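Surface protein SPB1 (Streptococcus agalactiae, PDB 4UZG) forms the backbone of the type 2b pilus of group B streptococcus, its subunits probably being joined covalently by sortase. Local coordinates at residues 171-176 / 226-231; 188-193 / 237-242; 198-203 / 214-219; 252-257 / 275-280. All coordinates share one frame; numbering follows the deposited sequence.

Contact 1: residues 171-176 / 226-231. With EDO (1,2-ethanediol), chain C.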
loop_
_atom_site.group_PDB
_atom_site.type_symbol
_atom_site.label_atom_id
_atom_site.label_comp_id
_atom_site.label_asym_id
_atom_site.label_seq_id
_atom_site.Cartn_x
_atom_site.Cartn_y
_atom_site.Cartn_z
ATOM N N ILE A 171 1.752 14.954 -3.280
ATOM C CA ILE A 171 1.562 16.390 -3.145
ATOM C C ILE A 171 2.541 17.079 -4.097
ATOM O O ILE A 171 3.758 16.900 -3.989
ATOM C CB ILE A 171 1.824 16.862 -1.706
ATOM C CG1 ILE A 171 0.892 16.153 -0.711
ATOM C CG2 ILE A 171 1.678 18.380 -1.607
ATOM C CD1 ILE A 171 1.200 16.443 0.758
ATOM N N THR A 172 2.008 17.872 -5.018
ATOM C CA THR A 172 2.799 18.696 -5.921
ATOM C C THR A 172 2.626 20.149 -5.480
ATOM O O THR A 172 1.531 20.708 -5.584
ATOM C CB THR A 172 2.359 18.514 -7.370
ATOM O OG1 THR A 172 2.499 17.133 -7.729
ATOM C CG2 THR A 172 3.192 19.367 -8.323
ATOM N N ILE A 173 3.690 20.731 -4.932
ATOM C CA ILE A 173 3.679 22.092 -4.419
ATOM C C ILE A 173 4.135 23.040 -5.507
ATOM O O ILE A 173 5.184 22.822 -6.103
ATOM C CB ILE A 173 4.642 22.226 -3.221
ATOM C CG1 ILE A 173 4.342 21.219 -2.114
ATOM C CG2 ILE A 173 4.605 23.650 -2.665
ATOM C CD1 ILE A 173 5.516 21.024 -1.118
ATOM N N LYS A 174 3.363 24.093 -5.756
ATOM C CA LYS A 174 3.783 25.160 -6.654
ATOM C C LYS A 174 3.952 26.432 -5.863
ATOM O O LYS A 174 3.040 26.896 -5.202
ATOM C CB LYS A 174 2.797 25.417 -7.781
ATOM C CG LYS A 174 3.319 26.506 -8.751
ATOM C CD LYS A 174 2.492 26.653 -10.024
ATOM C CE LYS A 174 1.089 27.153 -9.733
ATOM N NZ LYS A 174 0.195 27.123 -10.935
ATOM N N LYS A 175 5.135 27.006 -5.960
ATOM C CA LYS A 175 5.471 28.227 -5.250
ATOM C C LYS A 175 5.392 29.403 -6.215
ATOM O O LYS A 175 6.025 29.357 -7.278
ATOM C CB LYS A 175 6.900 28.106 -4.727
ATOM C CG LYS A 175 7.337 29.223 -3.858
ATOM C CD LYS A 175 6.421 29.174 -2.648
ATOM C CE LYS A 175 6.691 30.207 -1.646
ATOM N NZ LYS A 175 6.463 31.577 -2.158
ATOM N N ILE A 176 4.635 30.428 -5.846
ATOM C CA ILE A 176 4.474 31.601 -6.682
ATOM C C ILE A 176 4.639 32.893 -5.889
ATOM O O ILE A 176 4.589 32.919 -4.667
ATOM C CB ILE A 176 3.099 31.614 -7.402
ATOM C CG1 ILE A 176 1.936 31.848 -6.415
ATOM C CG2 ILE A 176 2.912 30.366 -8.260
ATOM C CD1 ILE A 176 0.619 32.104 -7.093
ATOM N N ILE A 226 7.806 21.474 -6.179
ATOM C CA ILE A 226 8.296 20.336 -5.402
ATOM C C ILE A 226 7.269 19.222 -5.558
ATOM O O ILE A 226 6.071 19.468 -5.385
ATOM C CB ILE A 226 8.385 20.680 -3.899
ATOM C CG1 ILE A 226 9.496 21.698 -3.633
ATOM C CG2 ILE A 226 8.620 19.416 -3.043
ATOM C CD1 ILE A 226 9.342 22.423 -2.315
ATOM N N THR A 227 7.734 17.994 -5.808
ATOM C CA THR A 227 6.846 16.834 -5.803
ATOM C C THR A 227 7.246 15.899 -4.682
ATOM O O THR A 227 8.400 15.474 -4.599
ATOM C CB THR A 227 6.882 16.104 -7.162
ATOM O OG1 THR A 227 6.579 17.028 -8.207
ATOM C CG2 THR A 227 5.871 14.985 -7.201
ATOM N N ILE A 228 6.284 15.542 -3.832
ATOM C CA ILE A 228 6.480 14.551 -2.774
ATOM C C ILE A 228 5.524 13.412 -3.059
ATOM O O ILE A 228 4.308 13.589 -3.019
ATOM C CB ILE A 228 6.254 15.135 -1.359
ATOM C CG1 ILE A 228 7.114 16.393 -1.135
ATOM C CG2 ILE A 228 6.546 14.058 -0.332
ATOM C CD1 ILE A 228 6.862 17.095 0.186
ATOM N N THR A 229 6.074 12.243 -3.385
ATOM C CA THR A 229 5.276 11.097 -3.820
ATOM C C THR A 229 5.389 9.979 -2.814
ATOM O O THR A 229 6.489 9.570 -2.458
ATOM C CB THR A 229 5.780 10.604 -5.186
ATOM O OG1 THR A 229 5.794 11.701 -6.098
ATOM C CG2 THR A 229 4.919 9.464 -5.718
ATOM N N GLY A 230 4.247 9.448 -2.390
ATOM C CA GLY A 230 4.242 8.264 -1.554
ATOM C C GLY A 230 3.722 8.441 -0.137
ATOM O O GLY A 230 4.262 7.833 0.788
ATOM N N LEU A 231 2.670 9.232 0.032
ATOM C CA LEU A 231 2.138 9.580 1.345
ATOM C C LEU A 231 0.723 9.010 1.532
ATOM O O LEU A 231 -0.125 9.043 0.649
ATOM C CB LEU A 231 2.033 11.103 1.487
ATOM C CG LEU A 231 3.364 11.846 1.491
ATOM C CD1 LEU A 231 3.122 13.325 1.317
ATOM C CD2 LEU A 231 4.119 11.569 2.763
HETATM C C1 EDO C . 9.559 12.515 -4.603
HETATM O O1 EDO C . 8.939 11.997 -3.432
HETATM C C2 EDO C . 10.524 11.496 -5.185
HETATM O O2 EDO C . 9.776 10.371 -5.656
HETATM O O HOH W 1 4.353 16.562 -9.737
#

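Contact 2: residues 188-193 / 237-242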
loop_
_atom_site.group_PDB
_atom_site.type_symbol
_atom_site.label_atom_id
_atom_site.label_comp_id
_atom_site.label_asym_id
_atom_site.label_seq_id
_atom_site.Cartn_x
_atom_site.Cartn_y
_atom_site.Cartn_z
ATOM N N ILE A 188 12.710 26.749 0.093
ATOM C CA ILE A 188 12.940 25.497 0.785
ATOM C C ILE A 188 11.766 25.233 1.718
ATOM O O ILE A 188 11.409 26.099 2.529
ATOM C CB ILE A 188 14.262 25.478 1.586
ATOM C CG1 ILE A 188 15.434 25.823 0.656
ATOM C CG2 ILE A 188 14.463 24.124 2.279
ATOM C CD1 ILE A 188 16.758 25.947 1.366
ATOM N N PHE A 189 11.193 24.034 1.617
ATOM C CA PHE A 189 10.106 23.578 2.483
ATOM C C PHE A 189 10.472 22.287 3.172
ATOM O O PHE A 189 11.232 21.459 2.646
ATOM C CB PHE A 189 8.842 23.315 1.656
ATOM C CG PHE A 189 8.127 24.560 1.202
ATOM C CD1 PHE A 189 8.538 25.240 0.059
ATOM C CD2 PHE A 189 7.078 25.089 1.926
ATOM C CE1 PHE A 189 7.893 26.372 -0.352
ATOM C CE2 PHE A 189 6.444 26.237 1.515
ATOM C CZ PHE A 189 6.858 26.895 0.387
ATOM N N VAL A 190 9.860 22.094 4.333
ATOM C CA VAL A 190 9.723 20.793 4.957
ATOM C C VAL A 190 8.228 20.494 5.097
ATOM O O VAL A 190 7.396 21.407 5.061
ATOM C CB VAL A 190 10.463 20.711 6.314
ATOM C CG1 VAL A 190 11.954 20.897 6.110
ATOM C CG2 VAL A 190 9.924 21.698 7.339
ATOM N N LEU A 191 7.907 19.215 5.235
ATOM C CA LEU A 191 6.520 18.766 5.366
ATOM C C LEU A 191 6.275 18.285 6.787
ATOM O O LEU A 191 7.000 17.433 7.296
ATOM C CB LEU A 191 6.211 17.644 4.381
ATOM C CG LEU A 191 4.722 17.280 4.272
ATOM C CD1 LEU A 191 3.947 18.385 3.610
ATOM C CD2 LEU A 191 4.543 15.967 3.505
ATOM N N LYS A 192 5.248 18.832 7.414
ATOM C CA LYS A 192 4.801 18.407 8.731
ATOM C C LYS A 192 3.515 17.592 8.608
ATOM O O LYS A 192 2.678 17.858 7.724
ATOM C CB LYS A 192 4.566 19.667 9.575
ATOM C CG LYS A 192 4.495 19.512 11.070
ATOM C CD LYS A 192 4.281 20.835 11.768
ATOM C CE LYS A 192 4.281 20.665 13.260
ATOM N NZ LYS A 192 4.137 21.970 13.911
ATOM N N ASN A 193 3.383 16.582 9.458
ATOM C CA ASN A 193 2.145 15.827 9.545
ATOM C C ASN A 193 1.218 16.469 10.580
ATOM O O ASN A 193 1.440 17.612 10.999
ATOM C CB ASN A 193 2.430 14.334 9.792
ATOM C CG ASN A 193 3.040 14.066 11.141
ATOM O OD1 ASN A 193 3.053 14.924 12.030
ATOM N ND2 ASN A 193 3.495 12.832 11.335
ATOM N N TYR A 237 1.089 19.814 6.480
ATOM C CA TYR A 237 1.347 21.245 6.568
ATOM C C TYR A 237 2.669 21.570 5.905
ATOM O O TYR A 237 3.706 20.984 6.224
ATOM C CB TYR A 237 1.367 21.693 8.043
ATOM C CG TYR A 237 0.016 21.504 8.701
ATOM C CD1 TYR A 237 -0.323 20.302 9.309
ATOM C CD2 TYR A 237 -0.941 22.507 8.653
ATOM C CE1 TYR A 237 -1.578 20.103 9.869
ATOM C CE2 TYR A 237 -2.214 22.314 9.211
ATOM C CZ TYR A 237 -2.514 21.109 9.823
ATOM O OH TYR A 237 -3.773 20.938 10.361
ATOM N N LEU A 238 2.621 22.523 4.982
ATOM C CA LEU A 238 3.802 22.967 4.254
ATOM C C LEU A 238 4.472 24.069 5.051
ATOM O O LEU A 238 3.865 25.116 5.272
ATOM C CB LEU A 238 3.407 23.509 2.889
ATOM C CG LEU A 238 2.540 22.580 2.016
ATOM C CD1 LEU A 238 2.145 23.257 0.717
ATOM C CD2 LEU A 238 3.189 21.273 1.749
ATOM N N VAL A 239 5.706 23.844 5.468
ATOM C CA VAL A 239 6.441 24.780 6.306
ATOM C C VAL A 239 7.614 25.346 5.495
ATOM O O VAL A 239 8.531 24.615 5.124
ATOM C CB VAL A 239 6.953 24.094 7.571
ATOM C CG1 VAL A 239 7.775 25.036 8.425
ATOM C CG2 VAL A 239 5.799 23.506 8.386
ATOM N N GLU A 240 7.590 26.645 5.231
ATOM C CA GLU A 240 8.674 27.278 4.515
ATOM C C GLU A 240 9.830 27.521 5.466
ATOM O O GLU A 240 9.680 28.169 6.506
ATOM C CB GLU A 240 8.218 28.583 3.895
ATOM C CG GLU A 240 9.224 29.138 2.936
ATOM C CD GLU A 240 8.734 30.397 2.242
ATOM O OE1 GLU A 240 8.613 31.452 2.891
ATOM O OE2 GLU A 240 8.505 30.325 1.013
ATOM N N LYS A 241 10.991 26.996 5.092
ATOM C CA LYS A 241 12.226 27.186 5.826
ATOM C C LYS A 241 13.086 28.304 5.245
ATOM O O LYS A 241 13.842 28.932 5.987
ATOM C CB LYS A 241 13.023 25.896 5.862
ATOM C CG LYS A 241 12.339 24.772 6.608
ATOM C CD LYS A 241 11.926 25.154 8.035
ATOM C CE LYS A 241 13.096 25.465 8.953
ATOM N NZ LYS A 241 13.961 24.293 9.271
ATOM N N LYS A 242 12.988 28.553 3.945
ATOM C CA LYS A 242 13.739 29.626 3.284
ATOM C C LYS A 242 12.862 30.144 2.156
ATOM O O LYS A 242 12.391 29.365 1.330
ATOM C CB LYS A 242 15.082 29.134 2.736
ATOM C CG LYS A 242 15.941 30.252 2.153
ATOM C CD LYS A 242 17.359 29.756 1.763
ATOM C CE LYS A 242 17.441 29.103 0.344
ATOM N NZ LYS A 242 18.871 28.942 -0.270
#

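Contact 3: residues 198-203 / 214-219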
loop_
_atom_site.group_PDB
_atom_site.type_symbol
_atom_site.label_atom_id
_atom_site.label_comp_id
_atom_site.label_asym_id
_atom_site.label_seq_id
_atom_site.Cartn_x
_atom_site.Cartn_y
_atom_site.Cartn_z
ATOM N N PHE A 198 7.915 15.859 11.413
ATOM C CA PHE A 198 8.432 16.339 10.143
ATOM C C PHE A 198 8.937 15.179 9.301
ATOM O O PHE A 198 9.554 14.229 9.795
ATOM C CB PHE A 198 9.564 17.347 10.355
ATOM C CG PHE A 198 9.096 18.571 11.063
ATOM C CD1 PHE A 198 8.926 18.569 12.442
ATOM C CD2 PHE A 198 8.735 19.706 10.350
ATOM C CE1 PHE A 198 8.433 19.691 13.106
ATOM C CE2 PHE A 198 8.246 20.846 11.016
ATOM C CZ PHE A 198 8.095 20.822 12.392
ATOM N N LEU A 199 8.679 15.253 8.001
ATOM C CA LEU A 199 9.023 14.193 7.065
ATOM C C LEU A 199 10.512 14.072 6.838
ATOM O O LEU A 199 11.180 15.044 6.432
ATOM C CB LEU A 199 8.356 14.484 5.719
ATOM C CG LEU A 199 8.725 13.561 4.555
ATOM C CD1 LEU A 199 8.273 12.134 4.840
ATOM C CD2 LEU A 199 8.114 14.093 3.261
ATOM N N ASN A 200 11.033 12.870 7.058
ATOM C CA ASN A 200 12.353 12.473 6.600
ATOM C C ASN A 200 12.124 11.382 5.555
ATOM O O ASN A 200 11.608 10.301 5.883
ATOM C CB ASN A 200 13.228 11.950 7.728
ATOM C CG ASN A 200 14.580 11.456 7.201
ATOM O OD1 ASN A 200 14.671 10.669 6.282
ATOM N ND2 ASN A 200 15.642 12.017 7.722
ATOM N N PHE A 201 12.475 11.679 4.317
ATOM C CA PHE A 201 12.285 10.762 3.200
ATOM C C PHE A 201 13.654 10.462 2.569
ATOM O O PHE A 201 13.773 10.158 1.375
ATOM C CB PHE A 201 11.303 11.338 2.170
ATOM C CG PHE A 201 10.441 10.326 1.417
ATOM C CD1 PHE A 201 10.725 8.962 1.389
ATOM C CD2 PHE A 201 9.346 10.784 0.705
ATOM C CE1 PHE A 201 9.932 8.104 0.642
ATOM C CE2 PHE A 201 8.549 9.927 -0.028
ATOM C CZ PHE A 201 8.839 8.586 -0.051
ATOM N N ASN A 202 14.698 10.501 3.393
ATOM C CA ASN A 202 16.037 10.252 2.871
ATOM C C ASN A 202 16.253 8.804 2.449
ATOM O O ASN A 202 17.008 8.541 1.513
ATOM C CB ASN A 202 17.077 10.698 3.863
ATOM C CG ASN A 202 17.054 12.210 4.070
ATOM O OD1 ASN A 202 16.460 12.987 3.291
ATOM N ND2 ASN A 202 17.688 12.637 5.128
ATOM N N ASP A 203 15.599 7.867 3.131
ATOM C CA ASP A 203 15.495 6.501 2.616
ATOM C C ASP A 203 14.368 6.555 1.598
ATOM O O ASP A 203 13.191 6.733 1.956
ATOM C CB ASP A 203 15.162 5.511 3.728
ATOM C CG ASP A 203 15.056 4.082 3.245
ATOM O OD1 ASP A 203 14.946 3.840 2.027
ATOM O OD2 ASP A 203 15.062 3.180 4.117
ATOM N N ASN A 214 15.865 16.658 11.638
ATOM C CA ASN A 214 16.077 15.497 10.785
ATOM C C ASN A 214 15.249 15.483 9.504
ATOM O O ASN A 214 15.318 14.548 8.734
ATOM C CB ASN A 214 15.777 14.241 11.597
ATOM C CG ASN A 214 16.841 13.948 12.683
ATOM O OD1 ASN A 214 17.992 14.436 12.598
ATOM N ND2 ASN A 214 16.460 13.179 13.705
ATOM N N ALA A 215 14.491 16.535 9.254
ATOM C CA ALA A 215 13.597 16.582 8.115
ATOM C C ALA A 215 14.342 16.706 6.788
ATOM O O ALA A 215 15.393 17.332 6.690
ATOM C CB ALA A 215 12.643 17.731 8.245
ATOM N N THR A 216 13.733 16.159 5.749
ATOM C CA THR A 216 14.193 16.361 4.393
ATOM C C THR A 216 13.785 17.736 3.897
ATOM O O THR A 216 12.625 18.111 3.937
ATOM C CB THR A 216 13.575 15.297 3.465
ATOM O OG1 THR A 216 13.955 13.995 3.923
ATOM C CG2 THR A 216 13.993 15.512 2.023
ATOM N N GLU A 217 14.758 18.511 3.435
ATOM C CA GLU A 217 14.503 19.814 2.836
ATOM C C GLU A 217 14.285 19.675 1.335
ATOM O O GLU A 217 15.116 19.113 0.626
ATOM C CB GLU A 217 15.675 20.765 3.085
ATOM C CG GLU A 217 15.758 21.194 4.528
ATOM C CD GLU A 217 16.745 22.329 4.800
ATOM O OE1 GLU A 217 17.508 22.701 3.893
ATOM O OE2 GLU A 217 16.750 22.872 5.927
ATOM N N TYR A 218 13.167 20.220 0.857
ATOM C CA TYR A 218 12.805 20.226 -0.551
ATOM C C TYR A 218 12.944 21.642 -1.084
ATOM O O TYR A 218 12.413 22.579 -0.484
ATOM C CB TYR A 218 11.354 19.749 -0.722
ATOM C CG TYR A 218 11.149 18.298 -0.392
ATOM C CD1 TYR A 218 11.329 17.324 -1.367
ATOM C CD2 TYR A 218 10.792 17.876 0.889
ATOM C CE1 TYR A 218 11.138 15.973 -1.068
ATOM C CE2 TYR A 218 10.625 16.537 1.194
ATOM C CZ TYR A 218 10.770 15.590 0.194
ATOM O OH TYR A 218 10.608 14.243 0.498
ATOM N N THR A 219 13.602 21.791 -2.231
ATOM C CA THR A 219 13.759 23.081 -2.881
ATOM C C THR A 219 12.890 23.157 -4.125
ATOM O O THR A 219 12.900 22.233 -4.952
ATOM C CB THR A 219 15.251 23.298 -3.262
ATOM O OG1 THR A 219 16.052 23.287 -2.088
ATOM C CG2 THR A 219 15.447 24.625 -3.916
HETATM O O HOH W 2 10.224 17.421 5.137
#

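Contact 4: residues 252-257 / 275-280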
loop_
_atom_site.group_PDB
_atom_site.type_symbol
_atom_site.label_atom_id
_atom_site.label_comp_id
_atom_site.label_asym_id
_atom_site.label_seq_id
_atom_site.Cartn_x
_atom_site.Cartn_y
_atom_site.Cartn_z
ATOM N N ASN A 252 3.500 31.305 8.697
ATOM C CA ASN A 252 2.614 30.213 9.059
ATOM C C ASN A 252 2.627 29.182 7.977
ATOM O O ASN A 252 2.999 29.446 6.816
ATOM C CB ASN A 252 1.185 30.675 9.326
ATOM C CG ASN A 252 1.075 31.562 10.570
ATOM O OD1 ASN A 252 0.543 32.664 10.504
ATOM N ND2 ASN A 252 1.585 31.074 11.707
ATOM N N SER A 253 2.298 27.970 8.395
ATOM C CA SER A 253 2.297 26.872 7.477
ATOM C C SER A 253 1.020 26.885 6.660
ATOM O O SER A 253 0.072 27.610 6.962
ATOM C CB SER A 253 2.461 25.563 8.233
ATOM O OG SER A 253 1.311 25.296 9.011
ATOM N N GLN A 254 1.013 26.087 5.602
ATOM C CA GLN A 254 -0.167 25.940 4.762
ATOM C C GLN A 254 -0.686 24.512 4.837
ATOM O O GLN A 254 0.026 23.565 4.521
ATOM C CB GLN A 254 0.138 26.311 3.325
ATOM C CG GLN A 254 -1.076 26.241 2.440
ATOM C CD GLN A 254 -0.857 26.916 1.099
ATOM O OE1 GLN A 254 -0.223 27.959 1.029
ATOM N NE2 GLN A 254 -1.349 26.302 0.031
ATOM N N LYS A 255 -1.948 24.362 5.229
ATOM C CA LYS A 255 -2.585 23.055 5.305
ATOM C C LYS A 255 -2.852 22.480 3.917
ATOM O O LYS A 255 -3.317 23.197 3.026
ATOM C CB LYS A 255 -3.902 23.203 6.058
ATOM C CG LYS A 255 -4.596 21.868 6.305
ATOM C CD LYS A 255 -5.786 21.996 7.251
ATOM C CE LYS A 255 -6.905 22.782 6.684
ATOM N NZ LYS A 255 -7.989 22.843 7.722
ATOM N N VAL A 256 -2.587 21.188 3.754
ATOM C CA VAL A 256 -2.862 20.463 2.517
ATOM C C VAL A 256 -3.467 19.111 2.896
ATOM O O VAL A 256 -2.845 18.323 3.606
ATOM C CB VAL A 256 -1.581 20.208 1.720
ATOM C CG1 VAL A 256 -1.910 19.436 0.442
ATOM C CG2 VAL A 256 -0.832 21.457 1.431
ATOM N N ILE A 257 -4.672 18.841 2.405
ATOM C CA ILE A 257 -5.336 17.574 2.637
ATOM C C ILE A 257 -5.123 16.647 1.445
ATOM O O ILE A 257 -5.300 17.020 0.287
ATOM C CB ILE A 257 -6.825 17.779 2.922
ATOM C CG1 ILE A 257 -6.974 18.527 4.256
ATOM C CG2 ILE A 257 -7.555 16.438 2.962
ATOM C CD1 ILE A 257 -8.361 18.964 4.561
ATOM N N PRO A 275 -1.303 21.914 -4.180
ATOM C CA PRO A 275 -1.365 23.198 -3.481
ATOM C C PRO A 275 -0.446 24.255 -4.105
ATOM O O PRO A 275 0.668 23.936 -4.537
ATOM C CB PRO A 275 -0.874 22.833 -2.071
ATOM C CG PRO A 275 0.002 21.638 -2.278
ATOM C CD PRO A 275 -0.733 20.857 -3.332
ATOM N N THR A 276 -0.913 25.502 -4.109
ATOM C CA THR A 276 -0.112 26.658 -4.488
ATOM C C THR A 276 0.180 27.451 -3.225
ATOM O O THR A 276 -0.730 27.741 -2.450
ATOM C CB THR A 276 -0.885 27.538 -5.495
ATOM O OG1 THR A 276 -1.092 26.805 -6.702
ATOM C CG2 THR A 276 -0.129 28.792 -5.830
ATOM N N VAL A 277 1.447 27.802 -3.032
ATOM C CA VAL A 277 1.872 28.611 -1.902
ATOM C C VAL A 277 2.335 29.956 -2.432
ATOM O O VAL A 277 3.208 30.028 -3.319
ATOM C CB VAL A 277 3.007 27.935 -1.115
ATOM C CG1 VAL A 277 3.434 28.803 0.077
ATOM C CG2 VAL A 277 2.599 26.531 -0.652
ATOM N N GLU A 278 1.749 31.028 -1.912
ATOM C CA GLU A 278 2.081 32.386 -2.323
ATOM C C GLU A 278 3.121 32.983 -1.403
ATOM O O GLU A 278 3.105 32.820 -0.189
ATOM C CB GLU A 278 0.835 33.263 -2.340
ATOM C CG GLU A 278 -0.207 32.781 -3.324
ATOM C CD GLU A 278 -1.300 33.799 -3.577
ATOM O OE1 GLU A 278 -1.253 34.890 -2.970
ATOM O OE2 GLU A 278 -2.202 33.508 -4.392
ATOM N N ASN A 279 4.032 33.721 -2.021
ATOM C CA ASN A 279 5.108 34.437 -1.360
ATOM C C ASN A 279 4.953 35.923 -1.591
ATOM O O ASN A 279 4.428 36.351 -2.617
ATOM C CB ASN A 279 6.463 33.976 -1.900
ATOM C CG ASN A 279 6.825 32.593 -1.404
ATOM O OD1 ASN A 279 7.436 32.444 -0.348
ATOM N N ASN A 280 5.467 36.684 -0.632
ATOM C CA ASN A 280 5.351 38.118 -0.595
ATOM C C ASN A 280 6.734 38.731 -0.755
ATOM O O ASN A 280 7.650 38.433 0.018
ATOM C CB ASN A 280 4.730 38.571 0.745
ATOM C CG ASN A 280 3.463 37.816 1.094
ATOM O OD1 ASN A 280 3.309 37.303 2.221
ATOM N ND2 ASN A 280 2.549 37.726 0.135
HETATM O O HOH W 3 -0.375 30.541 0.020
#

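Contact 1: residues 171-176 / 226-231
Ile171 puts CD1 against CD1 of Leu231, 3.7 Å away, and the two side chains cross at about a right angle. Ile173 and Ile226 lie side by side instead, pointing the same way. Here CD1 of Ile173 rests on CB and CG2 of Ile226, at 4.0 Å from CG2. Ile228 shares this apolar face. Ile173 packs on Leu238, Ile226 on Phe189 and Leu231 on Leu191, in the other sheet. The opposite face carries Thr172 and Thr227. Each holds OG1 anti to its own carbonyl carbon (chi1 -59° in Thr172), and one water bridges the two hydroxyls, 2.8 Å from Thr172 OG1 and 2.7 Å from Thr227 OG1. The backbones run antiparallel. Ile171 pairs with Ile228, and Ile173 with Ile226, through two N-H...O bonds each; the shortest is Ile173 N to Ile226 O, 2.7 Å. Past the Ile171-Ile228 pair, Gly230 and Leu231 both face Gly169 in a G1 beta bulge. Thr229 N donates to O1 of an ethanediol, probably from the crystallisation liquor. Further along strand 169-177, Lys175 NZ is covalently linked to CG of Asn279. This isopeptide bond joins the first and last strands of the domain, as in prealbumin-like (CnaB-type) domains of Gram-positive pilins.

Contact 2: residues 188-193 / 237-242
Ile188 O takes two backbone N-H groups, from Lys241 N at 2.7 Å and from Lys242 N at 3.2 Å. Both donors come from the same face of the carbonyl plane. This is a classic beta bulge in an antiparallel pair of the prealbumin-like domain, placed where the chain turns a corner at Lys241. Beyond it the pairing is regular: Val190 with Val239 and Lys192 with Tyr237, each through two backbone bonds. Side chains divide between two faces. Phe189, Leu191, Leu238 and Glu240 point into the domain, where Leu191 CD1 meets Leu238 CD2 at 3.5 Å. The Phe189 ring has Glu240 CG over one face, toward the rim, and Glu240 CB 3.8 Å from its CE2. Ring and carboxylate planes are 51° apart. Glu240 has CG anti to its backbone N (chi1 -169°), and its OE1 accepts from Leu250 N. The carboxylate also lies beside Lys175 and Asn279, the two residues of the isopeptide link. On the other face Val190 CG1 touches Lys241 CG at 3.9 Å, while Lys241 NZ reaches on to a salt bridge with Glu212. The Tyr237 ring presents its CD1 edge to Asn193 O. At the bulged end Lys242 bends at chi3 (84°) and lays CE on Ile188 CD1, only 3.4 Å away, tighter than a usual carbon contact.

Contact 3: residues 198-203 / 214-219
Thr216 points its hydroxyl at the 198-203 backbone. With OG1 anti to its own carbonyl carbon (chi1 -59°), it accepts from Phe201 N at 2.8 Å, and the bond is nearly straight (168°). The backbone of the same residue donates to Leu199 O, 2.9 Å from Thr216 N. A water then bridges Leu199 O and Thr216 O, donating to both. Asn200 and Thr216 cross at about a right angle. The Asn200 side chain has CG anti to its backbone N (chi1 176°), and its two amide ends do different jobs. ND2 donates to Asn214 O at 2.7 Å, with that oxygen tilted out of the amide plane. OD1 accepts from Asn202 N, which stands above the carbonyl plane. The latter bond closes an Asx turn over residues 200-202. These strands and turns form an edge of the prealbumin-like domain, in the part that also carries the calcium site of Asn206, Val207 and Glu208. Tyr218 crosses Leu199 at about a right angle, its OH 3.7 Å from Leu199 CD2. The same OH lies 3.4 Å from Phe201 CB and near the plane of the Phe201 ring, at its edge. Thr216 CG2 covers one face of the Tyr218 ring, toward the rim. At the far end CB of Phe198 rests on CB of Ala215, 3.8 Å away.

Contact 4: residues 252-257 / 275-280
Gln254 reaches across to strand 273-279 with its amide and has the most surface buried here. Its CG is anti to the backbone N (chi1 -177°), and the chain stays extended beyond it. NE2 donates to Thr276 O at 2.9 Å in a nearly straight bond (168°). The acceptor lies in the amide plane of Gln254, but NE2 itself stands well above the carbonyl plane of Thr276. The other amide atom, OE1, sits 3.6 Å from Val277 CG2, and the Gln254 and Val277 side chains slide past each other in opposite directions. A water donates to OE1 and accepts from Glu278 N. The two ends of the amide are thus each tied to the backbone of strand 273-279, one directly and one through water, which would hold its rotation. No backbone bond joins the two segments, and their nearest CA atoms are 6.8 Å apart, between Val256 and Pro275. The contact brings together the two sheets of the prealbumin-like beta sandwich, the one with strand 254-258 and the one with strand 273-279. Pro275 comes next in buried surface. Its ring meets Val256 at about a right angle: CB and CG each lie 3.8 Å from Val256 CG2, and CG also touches CG1. Leu238 and Ile171 pack around this pair, on Val256 and Pro275 respectively. Val277 also packs on Leu250 and Leu238.

Overall arrangement
From the N terminus, a large ten-strand sheet precedes the part of the chain that holds all four contacts. Strand 169-177 opens contact 1, and strand 188-192 opens contact 2 before contact 1 has closed. Contact 3 then opens and closes within both loops. Strand 225-231 closes contact 1 and strand 234-240 closes contact 2, so these two cross. Contact 4 follows in series, between 252-257 and 275-280. Contact 1 lies in the three-strand sheet and contact 2 in the four-strand sheet facing it, and contact 4 bridges the two. Contact 3 joins edge strand 218-219, with the chain before it, to the small hairpin sheet of strand 198-200. The Lys175-Asn279 link ties contact 1 to contact 4.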